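PDB 4TXG: chitinase from Chromobacterium violaceum, which probably hydrolyses the glycosidic bonds of chitin as a family 18 glycoside hydrolase and is likely also to bind the polysaccharide. Local coordinates for residues M380-G385 with G664-G669; D390-M395 with H446-G451; V457-P462 with A590-N595. All blocks are in the same frame, centred on the assembly; numbering follows the deposited sequence.

Contact 1: residues M380-G385 with G664-G669; sequences METFQG and GGFKLG
One face of the Phe666 ring is covered by Glu381, whose CA sits 3.7 Å from the ring centroid and 7° off the normal, a CH-pi contact over the middle of the ring. CB of Glu381 lies over the same face, and CG comes beside it at 3.6 Å from CD2 of Phe666. The carboxylate continues past the ring with its plane turned 15° from it. Thr382 approaches obliquely, its methyl CG2 3.6 Å from CZ of Phe666, while a water lies in the ring plane at the edge. That water accepts from Phe666 N at 3.0 Å and gives a weak bond to Glu381 OE2. This is a seam between the family 18 barrel, whose loop after helix 374-377 makes a type II' turn from Met380 to Phe383, and the Chitinase C region, where Phe666 rests on Ile675, Pro677 and Tyr759. With CG anti to its carbonyl carbon (chi1 -61°) and the chain extended beyond, Glu381 passes obliquely over the ring and still offers OE1 to Gln384 NE2 at 2.9 Å, nearly along the C-O axis. Gln384 OE1 receives Thr382 N from above its carbonyl plane, tying both ends of the amide to the turn.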
loop_
_atom_site.group_PDB
_atom_site.type_symbol
_atom_site.label_atom_id
_atom_site.label_comp_id
_atom_site.label_asym_id
_atom_site.label_seq_id
_atom_site.Cartn_x
_atom_site.Cartn_y
_atom_site.Cartn_z
ATOM N N MET A 380 12.475 -6.824 1.095
ATOM C CA MET A 380 11.565 -6.936 2.236
ATOM C C MET A 380 11.209 -8.389 2.579
ATOM O O MET A 380 10.114 -8.666 3.089
ATOM C CB MET A 380 10.311 -6.090 1.959
ATOM C CG MET A 380 10.670 -4.594 1.874
ATOM S SD MET A 380 9.398 -3.476 1.263
ATOM C CE MET A 380 8.172 -3.673 2.545
ATOM N N GLU A 381 12.163 -9.290 2.319
ATOM C CA GLU A 381 12.072 -10.704 2.681
ATOM C C GLU A 381 10.753 -11.300 2.180
ATOM O O GLU A 381 10.525 -11.298 0.976
ATOM C CB GLU A 381 12.272 -10.866 4.198
ATOM C CG GLU A 381 13.681 -10.337 4.590
ATOM C CD GLU A 381 14.119 -10.656 6.009
ATOM O OE1 GLU A 381 13.387 -11.375 6.727
ATOM O OE2 GLU A 381 15.222 -10.190 6.402
ATOM N N THR A 382 9.891 -11.782 3.072
ATOM C CA THR A 382 8.564 -12.260 2.666
ATOM C C THR A 382 7.428 -11.428 3.272
ATOM O O THR A 382 6.289 -11.896 3.370
ATOM C CB THR A 382 8.347 -13.741 3.063
ATOM O OG1 THR A 382 8.388 -13.876 4.494
ATOM C CG2 THR A 382 9.418 -14.627 2.449
ATOM N N PHE A 383 7.735 -10.194 3.656
ATOM C CA PHE A 383 6.762 -9.325 4.327
ATOM C C PHE A 383 6.078 -10.060 5.483
ATOM O O PHE A 383 4.846 -10.117 5.571
ATOM C CB PHE A 383 5.721 -8.789 3.335
ATOM C CG PHE A 383 5.289 -7.378 3.644
ATOM C CD1 PHE A 383 4.898 -7.034 4.932
ATOM C CD2 PHE A 383 5.326 -6.392 2.671
ATOM C CE1 PHE A 383 4.515 -5.743 5.237
ATOM C CE2 PHE A 383 4.946 -5.093 2.979
ATOM C CZ PHE A 383 4.548 -4.775 4.256
ATOM N N GLN A 384 6.898 -10.624 6.362
ATOM C CA GLN A 384 6.413 -11.371 7.514
ATOM C C GLN A 384 5.424 -10.561 8.366
ATOM O O GLN A 384 4.544 -11.130 9.011
ATOM C CB GLN A 384 7.600 -11.821 8.374
ATOM C CG GLN A 384 8.521 -12.850 7.695
ATOM C CD GLN A 384 9.700 -12.219 6.986
ATOM O OE1 GLN A 384 9.538 -11.269 6.212
ATOM N NE2 GLN A 384 10.905 -12.743 7.244
ATOM N N GLY A 385 5.556 -9.238 8.332
ATOM C CA GLY A 385 4.705 -8.355 9.116
ATOM C C GLY A 385 3.237 -8.299 8.704
ATOM O O GLY A 385 2.422 -7.752 9.438
ATOM N N GLY A 664 14.004 -17.653 5.483
ATOM C CA GLY A 664 14.893 -16.706 6.133
ATOM C C GLY A 664 16.280 -16.745 5.514
ATOM O O GLY A 664 16.478 -17.358 4.468
ATOM N N GLY A 665 17.241 -16.082 6.148
ATOM C CA GLY A 665 18.585 -16.023 5.598
ATOM C C GLY A 665 18.648 -15.270 4.280
ATOM O O GLY A 665 19.406 -15.632 3.373
ATOM N N PHE A 666 17.849 -14.214 4.170
ATOM C CA PHE A 666 17.890 -13.354 2.986
ATOM C C PHE A 666 19.159 -12.506 2.987
ATOM O O PHE A 666 19.579 -12.020 4.035
ATOM C CB PHE A 666 16.668 -12.431 2.937
ATOM C CG PHE A 666 15.385 -13.117 2.544
ATOM C CD1 PHE A 666 15.010 -13.201 1.208
ATOM C CD2 PHE A 666 14.547 -13.666 3.509
ATOM C CE1 PHE A 666 13.819 -13.816 0.833
ATOM C CE2 PHE A 666 13.350 -14.283 3.141
ATOM C CZ PHE A 666 12.990 -14.362 1.804
ATOM N N LYS A 667 19.771 -12.324 1.819
ATOM C CA LYS A 667 20.863 -11.369 1.701
ATOM C C LYS A 667 20.301 -9.947 1.660
ATOM O O LYS A 667 19.084 -9.752 1.554
ATOM C CB LYS A 667 21.698 -11.636 0.444
ATOM C CG LYS A 667 22.353 -13.002 0.377
ATOM C CD LYS A 667 22.925 -13.206 -1.019
ATOM C CE LYS A 667 23.264 -14.651 -1.307
ATOM N NZ LYS A 667 23.492 -14.854 -2.765
ATOM N N LEU A 668 21.187 -8.959 1.758
ATOM C CA LEU A 668 20.800 -7.579 1.493
ATOM C C LEU A 668 20.186 -7.513 0.101
ATOM O O LEU A 668 20.587 -8.256 -0.797
ATOM C CB LEU A 668 21.997 -6.634 1.602
ATOM C CG LEU A 668 22.640 -6.537 2.988
ATOM C CD1 LEU A 668 23.674 -5.424 3.016
ATOM C CD2 LEU A 668 21.583 -6.305 4.054
ATOM N N GLY A 669 19.217 -6.623 -0.073
ATOM C CA GLY A 669 18.416 -6.602 -1.279
ATOM C C GLY A 669 19.154 -6.555 -2.597
ATOM O O GLY A 669 18.758 -7.232 -3.551
HETATM O O HOH W 1 16.648 -12.878 6.532
#

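Contact 2: residues D390-M395 with H446-G451. With CS (cesium ion), chain D.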
loop_
_atom_site.group_PDB
_atom_site.type_symbol
_atom_site.label_atom_id
_atom_site.label_comp_id
_atom_site.label_asym_id
_atom_site.label_seq_id
_atom_site.Cartn_x
_atom_site.Cartn_y
_atom_site.Cartn_z
ATOM N N ASP A 390 -4.624 -5.411 9.967
ATOM C CA ASP A 390 -6.025 -5.614 9.619
ATOM C C ASP A 390 -6.214 -5.618 8.110
ATOM O O ASP A 390 -6.954 -6.441 7.575
ATOM C CB ASP A 390 -6.889 -4.544 10.261
ATOM C CG ASP A 390 -7.029 -4.752 11.742
ATOM O OD1 ASP A 390 -7.970 -5.469 12.151
ATOM O OD2 ASP A 390 -6.176 -4.239 12.492
ATOM N N PHE A 391 -5.548 -4.690 7.427
ATOM C CA PHE A 391 -5.460 -4.753 5.974
ATOM C C PHE A 391 -4.332 -3.876 5.470
ATOM O O PHE A 391 -3.775 -3.073 6.228
ATOM C CB PHE A 391 -6.801 -4.378 5.293
ATOM C CG PHE A 391 -7.352 -3.019 5.659
ATOM C CD1 PHE A 391 -6.887 -1.870 5.036
ATOM C CD2 PHE A 391 -8.393 -2.903 6.574
ATOM C CE1 PHE A 391 -7.426 -0.621 5.335
ATOM C CE2 PHE A 391 -8.929 -1.649 6.895
ATOM C CZ PHE A 391 -8.446 -0.511 6.268
ATOM N N VAL A 392 -3.969 -4.053 4.201
ATOM C CA VAL A 392 -2.964 -3.192 3.591
ATOM C C VAL A 392 -3.598 -2.331 2.516
ATOM O O VAL A 392 -4.582 -2.717 1.910
ATOM C CB VAL A 392 -1.791 -3.992 2.972
ATOM C CG1 VAL A 392 -1.026 -4.729 4.070
ATOM C CG2 VAL A 392 -2.268 -4.966 1.899
ATOM N N ASN A 393 -3.022 -1.149 2.319
ATOM C CA ASN A 393 -3.370 -0.265 1.217
ATOM C C ASN A 393 -2.193 -0.257 0.273
ATOM O O ASN A 393 -1.157 0.340 0.580
ATOM C CB ASN A 393 -3.669 1.144 1.727
ATOM C CG ASN A 393 -4.845 1.171 2.679
ATOM O OD1 ASN A 393 -5.875 0.560 2.407
ATOM N ND2 ASN A 393 -4.683 1.838 3.811
ATOM N N VAL A 394 -2.332 -0.938 -0.859
ATOM C CA VAL A 394 -1.187 -1.125 -1.741
ATOM C C VAL A 394 -1.007 0.116 -2.607
ATOM O O VAL A 394 -1.947 0.546 -3.276
ATOM C CB VAL A 394 -1.352 -2.369 -2.641
ATOM C CG1 VAL A 394 -0.136 -2.497 -3.568
ATOM C CG2 VAL A 394 -1.541 -3.636 -1.783
ATOM N N MET A 395 0.190 0.698 -2.587
ATOM C CA MET A 395 0.445 1.937 -3.317
ATOM C C MET A 395 0.781 1.610 -4.769
ATOM O O MET A 395 1.918 1.775 -5.236
ATOM C CB MET A 395 1.552 2.748 -2.633
ATOM C CG MET A 395 1.078 3.306 -1.288
ATOM S SD MET A 395 2.315 4.289 -0.402
ATOM C CE MET A 395 3.563 3.032 -0.160
ATOM N N HIS A 446 -1.228 -9.694 -6.505
ATOM C CA HIS A 446 -0.907 -11.109 -6.405
ATOM C C HIS A 446 0.285 -11.359 -5.491
ATOM O O HIS A 446 0.346 -12.402 -4.825
ATOM C CB HIS A 446 -0.685 -11.689 -7.799
ATOM C CG HIS A 446 -1.974 -12.005 -8.491
ATOM N ND1 HIS A 446 -2.826 -12.979 -8.028
ATOM C CD2 HIS A 446 -2.585 -11.429 -9.553
ATOM C CE1 HIS A 446 -3.902 -13.021 -8.801
ATOM N NE2 HIS A 446 -3.777 -12.099 -9.735
ATOM N N TYR A 447 1.204 -10.401 -5.419
ATOM C CA TYR A 447 2.277 -10.493 -4.433
ATOM C C TYR A 447 1.685 -10.578 -3.016
ATOM O O TYR A 447 2.045 -11.458 -2.227
ATOM C CB TYR A 447 3.245 -9.286 -4.537
ATOM C CG TYR A 447 4.185 -9.199 -3.348
ATOM C CD1 TYR A 447 3.799 -8.543 -2.181
ATOM C CD2 TYR A 447 5.440 -9.811 -3.371
ATOM C CE1 TYR A 447 4.631 -8.492 -1.082
ATOM C CE2 TYR A 447 6.278 -9.753 -2.267
ATOM C CZ TYR A 447 5.860 -9.091 -1.124
ATOM O OH TYR A 447 6.691 -9.014 -0.002
ATOM N N TYR A 448 0.783 -9.660 -2.692
ATOM C CA TYR A 448 0.286 -9.580 -1.315
ATOM C C TYR A 448 -0.605 -10.765 -0.935
ATOM O O TYR A 448 -0.736 -11.083 0.247
ATOM C CB TYR A 448 -0.428 -8.233 -1.084
ATOM C CG TYR A 448 0.626 -7.153 -0.902
ATOM C CD1 TYR A 448 1.319 -7.040 0.293
ATOM C CD2 TYR A 448 0.974 -6.298 -1.945
ATOM C CE1 TYR A 448 2.324 -6.099 0.462
ATOM C CE2 TYR A 448 1.984 -5.344 -1.783
ATOM C CZ TYR A 448 2.647 -5.249 -0.574
ATOM O OH TYR A 448 3.659 -4.316 -0.382
ATOM N N ARG A 449 -1.181 -11.450 -1.921
ATOM C CA ARG A 449 -1.976 -12.640 -1.617
ATOM C C ARG A 449 -1.129 -13.798 -1.099
ATOM O O ARG A 449 -1.665 -14.786 -0.594
ATOM C CB ARG A 449 -2.760 -13.095 -2.847
ATOM C CG ARG A 449 -3.915 -12.171 -3.187
ATOM C CD ARG A 449 -5.029 -12.291 -2.132
ATOM N NE ARG A 449 -5.757 -13.537 -2.349
ATOM C CZ ARG A 449 -5.528 -14.653 -1.686
ATOM N NH1 ARG A 449 -4.614 -14.674 -0.724
ATOM N NH2 ARG A 449 -6.216 -15.742 -1.970
ATOM N N GLY A 450 0.187 -13.696 -1.246
ATOM C CA GLY A 450 1.060 -14.714 -0.699
ATOM C C GLY A 450 0.879 -14.832 0.802
ATOM O O GLY A 450 0.947 -15.932 1.356
ATOM N N GLY A 451 0.631 -13.702 1.464
ATOM C CA GLY A 451 0.553 -13.686 2.919
ATOM C C GLY A 451 -0.741 -13.122 3.483
ATOM O O GLY A 451 -0.867 -12.972 4.700
HETATM CS CS CS D . 4.074 7.044 -1.801
HETATM O O HOH W 2 4.534 10.349 -2.468
HETATM O O HOH W 3 7.064 6.827 -2.616
HETATM O O HOH W 4 0.790 7.884 -1.229
HETATM O O HOH W 5 2.128 8.010 0.688
HETATM O O HOH W 6 4.082 7.272 -4.492
#
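Apolar packing joins Tyr448 to two valines, Val392 and Val394, two residues apart on strand 391-395. CG2 of Val394 makes the nearest approach, 3.7 Å from CD2 of Tyr448, and CG1 of the same valine stands 4.0 Å from CE2, so both methyls of the fork meet the CD2/CE2 edge. Their approach is oblique to the ring. CG1 points anti to the backbone N (chi1 179°) and CG2 anti to the carbonyl carbon, which turns the pair toward the helix. Val392 adds a looser touch, its CG2 4.4 Å from CD1 at the other edge; both valines lie on the side of the ring away from Tyr447. The one aromatic contact here is within the helix segment: Tyr447 CD1 lies 3.5 Å above the Tyr448 plane, over its centre. This is barrel-wall packing of the TIM-barrel type seen in family 18 enzymes: strand 391-395 belongs to the parallel barrel, and helix 441-448 lies against its outside. Polar bonding fixes the far end of the ring, where the buried Tyr448 OH is hydrogen-bonded to Pro371 O at the end of the neighbouring strand 365-371. Metal binding is separate from the packing: Met395 sends SD to 3.6 Å from a cesium ion, its chain extended at chi2 (-180°), and the bend at chi3 only turns CE. Five waters and Glu314 OE2 are among the other ligands.

Contact 3: residues V457-P462 with A590-N595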
loop_
_atom_site.group_PDB
_atom_site.type_symbol
_atom_site.label_atom_id
_atom_site.label_comp_id
_atom_site.label_asym_id
_atom_site.label_seq_id
_atom_site.Cartn_x
_atom_site.Cartn_y
_atom_site.Cartn_z
ATOM N N VAL A 457 -6.711 -7.060 1.499
ATOM C CA VAL A 457 -5.925 -6.273 0.546
ATOM C C VAL A 457 -6.794 -5.214 -0.133
ATOM O O VAL A 457 -7.884 -5.529 -0.609
ATOM C CB VAL A 457 -5.295 -7.165 -0.552
ATOM C CG1 VAL A 457 -4.455 -6.329 -1.513
ATOM C CG2 VAL A 457 -4.439 -8.276 0.077
ATOM N N ASN A 458 -6.317 -3.974 -0.178
ATOM C CA ASN A 458 -6.974 -2.923 -0.964
ATOM C C ASN A 458 -5.969 -2.319 -1.931
ATOM O O ASN A 458 -4.826 -2.071 -1.560
ATOM C CB ASN A 458 -7.556 -1.845 -0.056
ATOM C CG ASN A 458 -8.335 -2.440 1.102
ATOM O OD1 ASN A 458 -9.479 -2.852 0.955
ATOM N ND2 ASN A 458 -7.694 -2.527 2.250
ATOM N N MET A 459 -6.387 -2.086 -3.170
ATOM C CA MET A 459 -5.458 -1.579 -4.173
ATOM C C MET A 459 -5.615 -0.075 -4.367
ATOM O O MET A 459 -6.737 0.431 -4.451
ATOM C CB MET A 459 -5.669 -2.313 -5.501
ATOM C CG MET A 459 -5.496 -3.826 -5.379
ATOM S SD MET A 459 -3.972 -4.353 -4.577
ATOM C CE MET A 459 -2.736 -3.708 -5.706
ATOM N N GLY A 460 -4.489 0.634 -4.449
ATOM C CA GLY A 460 -4.521 2.082 -4.591
ATOM C C GLY A 460 -4.647 2.564 -6.029
ATOM O O GLY A 460 -4.111 1.953 -6.948
ATOM N N VAL A 461 -5.349 3.679 -6.210
ATOM C CA VAL A 461 -5.398 4.378 -7.490
ATOM C C VAL A 461 -5.127 5.861 -7.247
ATOM O O VAL A 461 -5.407 6.376 -6.151
ATOM C CB VAL A 461 -6.766 4.225 -8.193
ATOM C CG1 VAL A 461 -7.059 2.762 -8.496
ATOM C CG2 VAL A 461 -7.883 4.851 -7.350
ATOM N N PRO A 462 -4.569 6.556 -8.252
ATOM C CA PRO A 462 -4.252 7.977 -8.089
ATOM C C PRO A 462 -5.363 8.898 -8.573
ATOM O O PRO A 462 -5.980 8.612 -9.596
ATOM C CB PRO A 462 -3.014 8.149 -8.970
ATOM C CG PRO A 462 -3.291 7.213 -10.121
ATOM C CD PRO A 462 -4.004 6.018 -9.508
ATOM N N ALA A 590 -14.037 -3.241 -12.065
ATOM C CA ALA A 590 -14.497 -4.555 -12.502
ATOM C C ALA A 590 -13.534 -5.630 -12.016
ATOM O O ALA A 590 -13.953 -6.699 -11.563
ATOM C CB ALA A 590 -14.635 -4.609 -14.025
ATOM N N TRP A 591 -12.243 -5.321 -12.105
ATOM C CA TRP A 591 -11.177 -6.228 -11.687
ATOM C C TRP A 591 -11.221 -6.486 -10.173
ATOM O O TRP A 591 -11.005 -7.609 -9.720
ATOM C CB TRP A 591 -9.828 -5.645 -12.126
ATOM C CG TRP A 591 -8.603 -6.401 -11.672
ATOM C CD1 TRP A 591 -7.942 -7.382 -12.344
ATOM C CD2 TRP A 591 -7.900 -6.208 -10.439
ATOM N NE1 TRP A 591 -6.856 -7.816 -11.601
ATOM C CE2 TRP A 591 -6.817 -7.112 -10.427
ATOM C CE3 TRP A 591 -8.078 -5.347 -9.350
ATOM C CZ2 TRP A 591 -5.922 -7.187 -9.362
ATOM C CZ3 TRP A 591 -7.187 -5.421 -8.293
ATOM C CH2 TRP A 591 -6.126 -6.339 -8.306
ATOM N N ILE A 592 -11.510 -5.438 -9.403
ATOM C CA ILE A 592 -11.686 -5.545 -7.953
ATOM C C ILE A 592 -12.820 -6.505 -7.624
ATOM O O ILE A 592 -12.674 -7.410 -6.788
ATOM C CB ILE A 592 -11.994 -4.151 -7.308
ATOM C CG1 ILE A 592 -10.759 -3.244 -7.350
ATOM C CG2 ILE A 592 -12.508 -4.309 -5.880
ATOM C CD1 ILE A 592 -9.646 -3.656 -6.388
ATOM N N ASP A 593 -13.964 -6.310 -8.276
ATOM C CA ASP A 593 -15.128 -7.121 -7.960
ATOM C C ASP A 593 -14.929 -8.566 -8.387
ATOM O O ASP A 593 -15.278 -9.479 -7.655
ATOM C CB ASP A 593 -16.388 -6.557 -8.618
ATOM C CG ASP A 593 -17.319 -5.858 -7.621
ATOM O OD1 ASP A 593 -17.194 -6.077 -6.390
ATOM O OD2 ASP A 593 -18.188 -5.081 -8.078
ATOM N N ALA A 594 -14.345 -8.769 -9.563
ATOM C CA ALA A 594 -14.170 -10.120 -10.090
ATOM C C ALA A 594 -13.178 -10.945 -9.266
ATOM O O ALA A 594 -13.339 -12.158 -9.125
ATOM C CB ALA A 594 -13.730 -10.058 -11.560
ATOM N N ASN A 595 -12.174 -10.283 -8.699
ATOM C CA ASN A 595 -11.202 -10.944 -7.830
ATOM C C ASN A 595 -11.580 -10.911 -6.354
ATOM O O ASN A 595 -10.824 -11.392 -5.508
ATOM C CB ASN A 595 -9.822 -10.306 -8.007
ATOM C CG ASN A 595 -9.132 -10.774 -9.269
ATOM O OD1 ASN A 595 -8.644 -11.900 -9.321
ATOM N ND2 ASN A 595 -9.090 -9.917 -10.298
#
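Met459 reaches from strand 457-462 to Trp591 and Ile592 on helix 582-594. Its CB leaves the strand in the direction of the helix, and chi1 of -58° sets CG anti to the carbonyl carbon, beside the backbone N. CG does the touching: it comes to the rim of the indole near the ring plane, 3.7 Å from CZ3 and 3.9 Å from CH2 of Trp591, and lies 4.3 Å from CD1 of Ile592. Beyond CG the chain bends twice, at chi2 (-51°) and chi3, so SD and CE turn off from the tryptophan; CE packs on Val394 of the neighbouring strand 391-395. This is the strand-against-helix layer of the family 18 TIM barrel, in which helix 582-594 leads into strand 599-603, the parallel neighbour of 457-462. The layer extends to helix 441-448, whose Thr441 and Tyr445 also meet Met459. Trp591 is fixed from several directions. Its NE1 is hydrogen-bonded to Asp442 OD1, Tyr445 stacks with it edge-to-face, and ND2 of Asn595 lies 3.3 Å above one indole face, offset toward the rim. The same ND2 donates to Trp591 O at 3.1 Å. Asn595 N reaches that oxygen from the opposite face of the carbonyl plane, so Trp591 O accepts from two donors of one residue.

In the fold
From the N-terminal side, the chain enters contact 1 at 380-385, in the loop leading from helix 374-377 to strand 391-395, and closes it only at 664-669, after 278 intervening residues. Contacts 2 and 3 both fall within this span, in series: 390-395 meets 446-451 before 457-462 opens the second loop, which ends at 590-595. Strands 391-395 and 457-462 are parallel neighbours, joined by probable hydrogen bonds from Val394 O to Gly460 N and from Val394 N to Asn458 O. Contacts 2 and 3 therefore secure adjacent parts of the barrel wall, whereas contact 1 attaches the barrel to the C-terminal region. Phe383 packs against Tyr447 and Tyr448, linking contacts 1 and 2.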